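Local coordinates for protein DynF (Micromonospora chersina, PDB 6UBL) that is of unknown function but belongs to the dynemicin biosynthesis pathway and holds a palmitic acid inside its beta barrel, consistent with binding a long hydrophobic chain, at residues A[38-49]-A[195-206]. Residues are numbered along the deposited sequence; the frame is centred on the assembly and turned at random.
Sequences DNLGINSIDTFA and LTSLRFNMGGYL. With PLM (palmitic acid), chain C.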
ATOM      1  N   ASP A  38      16.844 -13.015 -10.773  1.00 24.37           N
ATOM      2  CA  ASP A  38      17.432 -13.637  -9.597  1.00 23.87           C
ATOM      3  C   ASP A  38      16.512 -14.744  -9.099  1.00 24.55           C
ATOM      4  O   ASP A  38      15.320 -14.515  -8.866  1.00 25.29           O
ATOM      5  CB  ASP A  38      17.628 -12.582  -8.506  1.00 24.38           C
ATOM      6  CG  ASP A  38      18.641 -11.524  -8.897  1.00 25.45           C
ATOM      7  OD1 ASP A  38      19.602 -11.855  -9.611  1.00 26.53           O
ATOM      8  OD2 ASP A  38      18.468 -10.354  -8.495  1.00 25.27           O
ATOM      9  N   ASN A  39      17.076 -15.937  -8.914  1.00 24.45           N
ATOM     10  CA  ASN A  39      16.357 -17.083  -8.359  1.00 24.98           C
ATOM     11  C   ASN A  39      16.872 -17.236  -6.937  1.00 25.43           C
ATOM     12  O   ASN A  39      17.974 -17.735  -6.722  1.00 25.90           O
ATOM     13  CB  ASN A  39      16.609 -18.327  -9.194  1.00 26.06           C
ATOM     14  CG  ASN A  39      16.007 -18.223 -10.588  1.00 27.05           C
ATOM     15  OD1 ASN A  39      14.889 -18.690 -10.825  1.00 28.07           O
ATOM     16  ND2 ASN A  39      16.730 -17.597 -11.505  1.00 26.72           N
ATOM     17  N   LEU A  40      16.082 -16.781  -5.967  1.00 25.87           N
ATOM     18  CA  LEU A  40      16.561 -16.585  -4.607  1.00 24.49           C
ATOM     19  C   LEU A  40      15.715 -17.313  -3.575  1.00 26.40           C
ATOM     20  O   LEU A  40      14.488 -17.361  -3.680  1.00 26.07           O
ATOM     21  CB  LEU A  40      16.535 -15.089  -4.260  1.00 26.04           C
ATOM     22  CG  LEU A  40      17.449 -14.182  -5.071  1.00 24.64           C
ATOM     23  CD1 LEU A  40      16.994 -12.731  -4.922  1.00 24.26           C
ATOM     24  CD2 LEU A  40      18.886 -14.351  -4.624  1.00 28.32           C
ATOM     25  N   GLY A  41      16.381 -17.818  -2.542  1.00 26.59           N
ATOM     26  CA  GLY A  41      15.668 -18.333  -1.399  1.00 24.22           C
ATOM     27  C   GLY A  41      15.141 -17.212  -0.516  1.00 25.07           C
ATOM     28  O   GLY A  41      15.636 -16.084  -0.541  1.00 26.47           O
ATOM     29  N   ILE A  42      14.116 -17.540   0.273  1.00 25.90           N
ATOM     30  CA  ILE A  42      13.501 -16.581   1.185  1.00 24.57           C
ATOM     31  C   ILE A  42      12.765 -17.346   2.277  1.00 26.33           C
ATOM     32  O   ILE A  42      12.232 -18.428   2.046  1.00 27.43           O
ATOM     33  CB  ILE A  42      12.561 -15.613   0.420  1.00 26.55           C
ATOM     34  CG1 ILE A  42      11.955 -14.575   1.378  1.00 27.52           C
ATOM     35  CG2 ILE A  42      11.441 -16.376  -0.285  1.00 30.37           C
ATOM     36  CD1 ILE A  42      11.127 -13.508   0.686  1.00 31.91           C
ATOM     37  N   ASN A  43      12.738 -16.773   3.477  1.00 26.34           N
ATOM     38  CA  ASN A  43      11.890 -17.254   4.559  1.00 26.46           C
ATOM     39  C   ASN A  43      11.165 -16.060   5.172  1.00 25.71           C
ATOM     40  O   ASN A  43      11.571 -14.902   5.000  1.00 26.24           O
ATOM     41  CB  ASN A  43      12.667 -18.047   5.613  1.00 28.36           C
ATOM     42  CG  ASN A  43      13.782 -17.258   6.252  1.00 32.71           C
ATOM     43  OD1 ASN A  43      13.543 -16.242   6.904  1.00 30.96           O
ATOM     44  ND2 ASN A  43      15.015 -17.719   6.064  1.00 41.16           N
ATOM     45  N   SER A  44      10.064 -16.340   5.865  1.00 26.97           N
ATOM     46  CA  SER A  44       9.292 -15.269   6.477  1.00 26.00           C
ATOM     47  C   SER A  44       8.519 -15.817   7.668  1.00 26.87           C
ATOM     48  O   SER A  44       8.374 -17.031   7.851  1.00 27.53           O
ATOM     49  CB  SER A  44       8.322 -14.611   5.478  1.00 27.69           C
ATOM     50  OG  SER A  44       7.206 -15.437   5.188  1.00 26.23           O
ATOM     51  N   ILE A  45       8.023 -14.889   8.479  1.00 25.64           N
ATOM     52  CA  ILE A  45       7.118 -15.176   9.586  1.00 26.38           C
ATOM     53  C   ILE A  45       5.938 -14.231   9.410  1.00 27.45           C
ATOM     54  O   ILE A  45       6.128 -13.012   9.327  1.00 25.31           O
ATOM     55  CB  ILE A  45       7.777 -14.964  10.959  1.00 28.47           C
ATOM     56  CG1 ILE A  45       8.927 -15.952  11.147  1.00 32.13           C
ATOM     57  CG2 ILE A  45       6.744 -15.144  12.070  1.00 29.34           C
ATOM     58  CD1 ILE A  45       9.833 -15.624  12.307  1.00 37.61           C
ATOM     59  N   ASP A  46       4.738 -14.794   9.284  1.00 26.90           N
ATOM     60  CA  ASP A  46       3.535 -14.038   8.977  1.00 28.24           C
ATOM     61  C   ASP A  46       2.522 -14.249  10.093  1.00 28.59           C
ATOM     62  O   ASP A  46       2.309 -15.379  10.535  1.00 29.41           O
ATOM     63  CB  ASP A  46       2.840 -14.539   7.710  1.00 27.27           C
ATOM     64  CG  ASP A  46       3.738 -14.582   6.492  1.00 29.15           C
ATOM     65  OD1 ASP A  46       4.975 -14.474   6.609  1.00 26.83           O
ATOM     66  OD2 ASP A  46       3.180 -14.773   5.384  1.00 29.69           O
ATOM     67  N   THR A  47       1.847 -13.186  10.512  1.00 26.04           N
ATOM     68  CA  THR A  47       0.777 -13.300  11.497  1.00 25.95           C
ATOM     69  C   THR A  47      -0.568 -12.941  10.877  1.00 25.88           C
ATOM     70  O   THR A  47      -0.702 -11.900  10.217  1.00 25.63           O
ATOM     71  CB  THR A  47       1.049 -12.416  12.715  1.00 29.33           C
ATOM     72  OG1 THR A  47       2.263 -12.853  13.350  1.00 31.28           O
ATOM     73  CG2 THR A  47      -0.105 -12.514  13.699  1.00 34.02           C
ATOM     74  N   PHE A  48      -1.567 -13.797  11.108  1.00 29.18           N
ATOM     75  CA  PHE A  48      -2.896 -13.647  10.526  1.00 29.04           C
ATOM     76  C   PHE A  48      -3.919 -13.530  11.648  1.00 28.12           C
ATOM     77  O   PHE A  48      -3.912 -14.346  12.582  1.00 30.71           O
ATOM     78  CB  PHE A  48      -3.310 -14.859   9.682  1.00 27.52           C
ATOM     79  CG  PHE A  48      -2.361 -15.191   8.567  1.00 28.90           C
ATOM     80  CD1 PHE A  48      -2.483 -14.607   7.318  1.00 28.04           C
ATOM     81  CD2 PHE A  48      -1.352 -16.125   8.771  1.00 30.84           C
ATOM     82  CE1 PHE A  48      -1.611 -14.925   6.296  1.00 27.24           C
ATOM     83  CE2 PHE A  48      -0.481 -16.443   7.756  1.00 29.29           C
ATOM     84  CZ  PHE A  48      -0.605 -15.849   6.516  1.00 27.59           C
ATOM     85  N   ALA A  49      -4.805 -12.539  11.553  1.00 24.44           N
ATOM     86  CA  ALA A  49      -5.918 -12.394  12.481  1.00 24.97           C
ATOM     87  C   ALA A  49      -7.211 -12.791  11.776  1.00 25.36           C
ATOM     88  O   ALA A  49      -7.518 -12.278  10.687  1.00 25.74           O
ATOM     89  CB  ALA A  49      -6.029 -10.956  12.985  1.00 26.07           C
ATOM     90  N   LEU A 195      -3.755  -9.863   7.509  1.00 21.09           N
ATOM     91  CA  LEU A 195      -2.334 -10.019   7.767  1.00 24.00           C
ATOM     92  C   LEU A 195      -1.926  -8.838   8.634  1.00 23.24           C
ATOM     93  O   LEU A 195      -2.072  -7.677   8.225  1.00 23.85           O
ATOM     94  CB  LEU A 195      -1.590 -10.013   6.438  1.00 25.05           C
ATOM     95  CG  LEU A 195      -0.070 -10.187   6.403  1.00 26.28           C
ATOM     96  CD1 LEU A 195       0.306 -11.571   6.886  1.00 26.81           C
ATOM     97  CD2 LEU A 195       0.406  -9.949   4.980  1.00 26.30           C
ATOM     98  N   THR A 196      -1.460  -9.123   9.850  1.00 21.52           N
ATOM     99  CA  THR A 196      -1.148  -8.062  10.804  1.00 22.20           C
ATOM    100  C   THR A 196       0.342  -7.772  10.917  1.00 26.09           C
ATOM    101  O   THR A 196       0.711  -6.700  11.412  1.00 26.42           O
ATOM    102  CB  THR A 196      -1.707  -8.390  12.197  1.00 25.58           C
ATOM    103  OG1 THR A 196      -1.191  -9.638  12.653  1.00 27.28           O
ATOM    104  CG2 THR A 196      -3.233  -8.438  12.161  1.00 26.13           C
ATOM    105  N   SER A 197       1.205  -8.714  10.539  1.00 24.91           N
ATOM    106  CA  SER A 197       2.630  -8.429  10.475  1.00 23.64           C
ATOM    107  C   SER A 197       3.297  -9.469   9.592  1.00 24.58           C
ATOM    108  O   SER A 197       2.781 -10.570   9.404  1.00 24.37           O
ATOM    109  CB  SER A 197       3.282  -8.405  11.857  1.00 30.93           C
ATOM    110  OG  SER A 197       3.384  -9.706  12.379  1.00 30.02           O
ATOM    111  N   LEU A 198       4.463  -9.102   9.070  1.00 24.93           N
ATOM    112  CA  LEU A 198       5.256  -9.986   8.232  1.00 24.80           C
ATOM    113  C   LEU A 198       6.697  -9.512   8.319  1.00 25.39           C
ATOM    114  O   LEU A 198       6.969  -8.319   8.142  1.00 25.85           O
ATOM    115  CB  LEU A 198       4.753  -9.933   6.789  1.00 26.28           C
ATOM    116  CG  LEU A 198       5.332 -11.008   5.856  1.00 27.62           C
ATOM    117  CD1 LEU A 198       4.393 -11.324   4.718  1.00 29.44           C
ATOM    118  CD2 LEU A 198       6.676 -10.523   5.331  1.00 29.00           C
ATOM    119  N   ARG A 199       7.608 -10.442   8.589  1.00 24.01           N
ATOM    120  CA  ARG A 199       9.035 -10.194   8.534  1.00 24.29           C
ATOM    121  C   ARG A 199       9.634 -11.294   7.675  1.00 26.49           C
ATOM    122  O   ARG A 199       9.078 -12.393   7.573  1.00 29.27           O
ATOM    123  CB  ARG A 199       9.621 -10.232   9.950  1.00 37.49           C
ATOM    124  CG  ARG A 199       8.841  -9.337  10.909  1.00 60.19           C
ATOM    125  CD  ARG A 199       9.529  -9.147  12.244  1.00 91.38           C
ATOM    126  NE  ARG A 199       9.403  -7.766  12.703  1.00112.39           N
ATOM    127  CZ  ARG A 199      10.345  -6.842  12.546  1.00122.48           C
ATOM    128  NH1 ARG A 199      11.486  -7.150  11.945  1.00123.97           N
ATOM    129  NH2 ARG A 199      10.148  -5.608  12.989  1.00126.40           N
ATOM    130  N   PHE A 200      10.747 -10.986   7.014  1.00 25.98           N
ATOM    131  CA  PHE A 200      11.352 -11.962   6.122  1.00 25.31           C
ATOM    132  C   PHE A 200      12.859 -11.787   6.099  1.00 25.49           C
ATOM    133  O   PHE A 200      13.398 -10.773   6.549  1.00 26.62           O
ATOM    134  CB  PHE A 200      10.750 -11.921   4.701  1.00 25.91           C
ATOM    135  CG  PHE A 200      11.050 -10.665   3.911  1.00 23.70           C
ATOM    136  CD1 PHE A 200      12.159 -10.594   3.072  1.00 25.91           C
ATOM    137  CD2 PHE A 200      10.205  -9.560   3.975  1.00 23.01           C
ATOM    138  CE1 PHE A 200      12.427  -9.449   2.339  1.00 23.93           C
ATOM    139  CE2 PHE A 200      10.470  -8.423   3.241  1.00 22.32           C
ATOM    140  CZ  PHE A 200      11.582  -8.364   2.417  1.00 22.86           C
ATOM    141  N   ASN A 201      13.528 -12.812   5.577  1.00 25.56           N
ATOM    142  CA  ASN A 201      14.952 -12.762   5.299  1.00 25.32           C
ATOM    143  C   ASN A 201      15.174 -13.280   3.894  1.00 25.15           C
ATOM    144  O   ASN A 201      14.624 -14.321   3.521  1.00 26.54           O
ATOM    145  CB  ASN A 201      15.767 -13.644   6.252  1.00 28.43           C
ATOM    146  CG  ASN A 201      15.663 -13.202   7.680  1.00 32.06           C
ATOM    147  OD1 ASN A 201      16.218 -12.178   8.068  1.00 32.81           O
ATOM    148  ND2 ASN A 201      14.943 -13.974   8.481  1.00 36.63           N
ATOM    149  N   MET A 202      15.964 -12.555   3.118  1.00 24.84           N
ATOM    150  CA  MET A 202      16.416 -13.092   1.846  1.00 27.08           C
ATOM    151  C   MET A 202      17.491 -14.139   2.101  1.00 27.73           C
ATOM    152  O   MET A 202      18.317 -13.992   3.008  1.00 29.81           O
ATOM    153  CB  MET A 202      17.001 -11.988   0.973  1.00 27.46           C
ATOM    154  CG  MET A 202      16.041 -10.866   0.626  1.00 28.42           C
ATOM    155  SD  MET A 202      14.470 -11.408  -0.076  1.00 29.23           S
ATOM    156  CE  MET A 202      15.024 -12.325  -1.518  1.00 28.69           C
ATOM    157  N   GLY A 203      17.451 -15.218   1.325  1.00 28.53           N
ATOM    158  CA  GLY A 203      18.563 -16.142   1.280  1.00 29.31           C
ATOM    159  C   GLY A 203      19.507 -15.778   0.155  1.00 28.84           C
ATOM    160  O   GLY A 203      19.750 -14.596  -0.109  1.00 28.70           O
ATOM    161  N   GLY A 204      20.037 -16.791  -0.528  1.00 28.28           N
ATOM    162  CA  GLY A 204      20.936 -16.558  -1.649  1.00 28.59           C
ATOM    163  C   GLY A 204      20.438 -17.220  -2.918  1.00 27.55           C
ATOM    164  O   GLY A 204      19.294 -17.687  -2.987  1.00 26.80           O
ATOM    165  N   TYR A 205      21.284 -17.242  -3.941  1.00 26.44           N
ATOM    166  CA  TYR A 205      20.885 -17.856  -5.197  1.00 26.75           C
ATOM    167  C   TYR A 205      20.676 -19.355  -5.011  1.00 28.37           C
ATOM    168  O   TYR A 205      21.403 -20.023  -4.261  1.00 27.91           O
ATOM    169  CB  TYR A 205      21.937 -17.640  -6.286  1.00 26.76           C
ATOM    170  CG  TYR A 205      21.944 -16.245  -6.863  1.00 28.12           C
ATOM    171  CD1 TYR A 205      20.824 -15.731  -7.501  1.00 26.30           C
ATOM    172  CD2 TYR A 205      23.083 -15.464  -6.811  1.00 30.74           C
ATOM    173  CE1 TYR A 205      20.836 -14.457  -8.041  1.00 27.88           C
ATOM    174  CE2 TYR A 205      23.114 -14.202  -7.350  1.00 29.59           C
ATOM    175  CZ  TYR A 205      21.984 -13.696  -7.966  1.00 27.21           C
ATOM    176  OH  TYR A 205      22.036 -12.438  -8.501  1.00 27.11           O
ATOM    177  N   LEU A 206      19.676 -19.888  -5.705  1.00 27.10           N
ATOM    178  CA  LEU A 206      19.349 -21.301  -5.642  1.00 28.62           C
ATOM    179  C   LEU A 206      19.780 -22.030  -6.909  1.00 29.04           C
ATOM    180  O   LEU A 206      19.964 -21.432  -7.976  1.00 29.67           O
ATOM    181  CB  LEU A 206      17.838 -21.460  -5.473  1.00 28.95           C
ATOM    182  CG  LEU A 206      17.309 -20.789  -4.209  1.00 31.23           C
ATOM    183  CD1 LEU A 206      15.790 -20.796  -4.202  1.00 36.26           C
ATOM    184  CD2 LEU A 206      17.869 -21.477  -2.981  1.00 32.60           C
TER
HETATM  185  C1  PLM C 301      16.826  -8.261  -6.485  1.00 26.72           C
HETATM  186  O1  PLM C 301      16.536  -9.430  -6.994  1.00 27.89           O
HETATM  187  O2  PLM C 301      17.860  -7.681  -6.695  1.00 28.65           O
HETATM  188  C2  PLM C 301      15.760  -7.714  -5.590  1.00 30.96           C
HETATM  189  C3  PLM C 301      15.238  -8.659  -4.540  1.00 33.20           C
HETATM  190  C4  PLM C 301      14.218  -7.934  -3.716  1.00 38.34           C
HETATM  191  C5  PLM C 301      13.142  -8.788  -3.159  1.00 39.44           C
HETATM  192  C6  PLM C 301      12.103  -7.977  -2.422  1.00 47.12           C
HETATM  193  C7  PLM C 301      11.696  -8.651  -1.140  1.00 56.47           C
HETATM  194  C8  PLM C 301      11.359 -10.108  -1.339  1.00 61.11           C
HETATM  195  C9  PLM C 301      10.179 -10.343  -2.241  1.00 62.79           C
HETATM  196  CA  PLM C 301       8.894 -10.465  -1.467  1.00 66.98           C
HETATM  197  CB  PLM C 301       8.758 -11.829  -0.820  1.00 67.92           C
HETATM  198  CC  PLM C 301       7.349 -12.339  -0.877  1.00 64.69           C
HETATM  199  CD  PLM C 301       6.619 -12.338   0.439  1.00 57.49           C
HETATM  200  CE  PLM C 301       5.134 -12.186   0.230  1.00 50.83           C
HETATM  201  CF  PLM C 301       4.273 -12.657   1.361  1.00 50.35           C
HETATM  202  CG  PLM C 301       2.826 -12.491   1.063  1.00 51.13           C
HETATM  203  O   HOH W   1       5.609 -11.462  11.628  1.00 34.76           O
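Two antiparallel strands, 38-49 and 195-206, form part of the wall of the DynF beta barrel and line the interior where a palmitic acid lies. Backbone hydrogen bonds run from Thr196 N to Thr47 O up to Leu206 N to Asn39 O, and beta bulges shift the register by one residue between Leu40 and Ile42, and again between Thr47 and Phe48. On the lipid-facing side, Ile42 CD1 lies 3.9 Å from Phe200 CD1 and 3.3 Å from CB of the palmitic acid. With CG1 anti to the backbone N and the chain extended (chi1 -178°), Ile42 carries that methyl to the acyl chain. Met202 folds back at both outer torsions, which sets SD 3.6 Å from lipid C8 and swings CE to 4.0 Å from Leu40 CD1. Leu198 CD1 packs near the far end of the lipid; beside it, Asp46 OD1 takes a 2.8 Å hydrogen bond from Ser44 OG. On the opposite face, Asn201 ND2 meets a lone pair of Asn43 OD1 at 3.1 Å, the two amide planes turned 66° apart. At the lipid's acid end, Tyr205 OH donates to Asp38 OD1 (2.7 Å) from above the carboxylate plane, while Asp38 OD2 sits 2.6 Å from palmitic acid O1. A phenylalanine in place of Tyr205 would probably leave Asp38 OD1 without this donor and the carboxylate less firmly oriented beside the lipid head. Arg68 adds a salt bridge to Asp38 OD2. Strand 54-68 continues the sheet beyond 38-49, and strand 170-183 does so beyond 195-206, while Leu156 and Ile158 of strand 154-161 pack against Leu198, Phe200 and Met202; at the end of the strand pair away from Asp38 and Tyr205, Phe118 of the second subunit rests on Ala49 and Thr196.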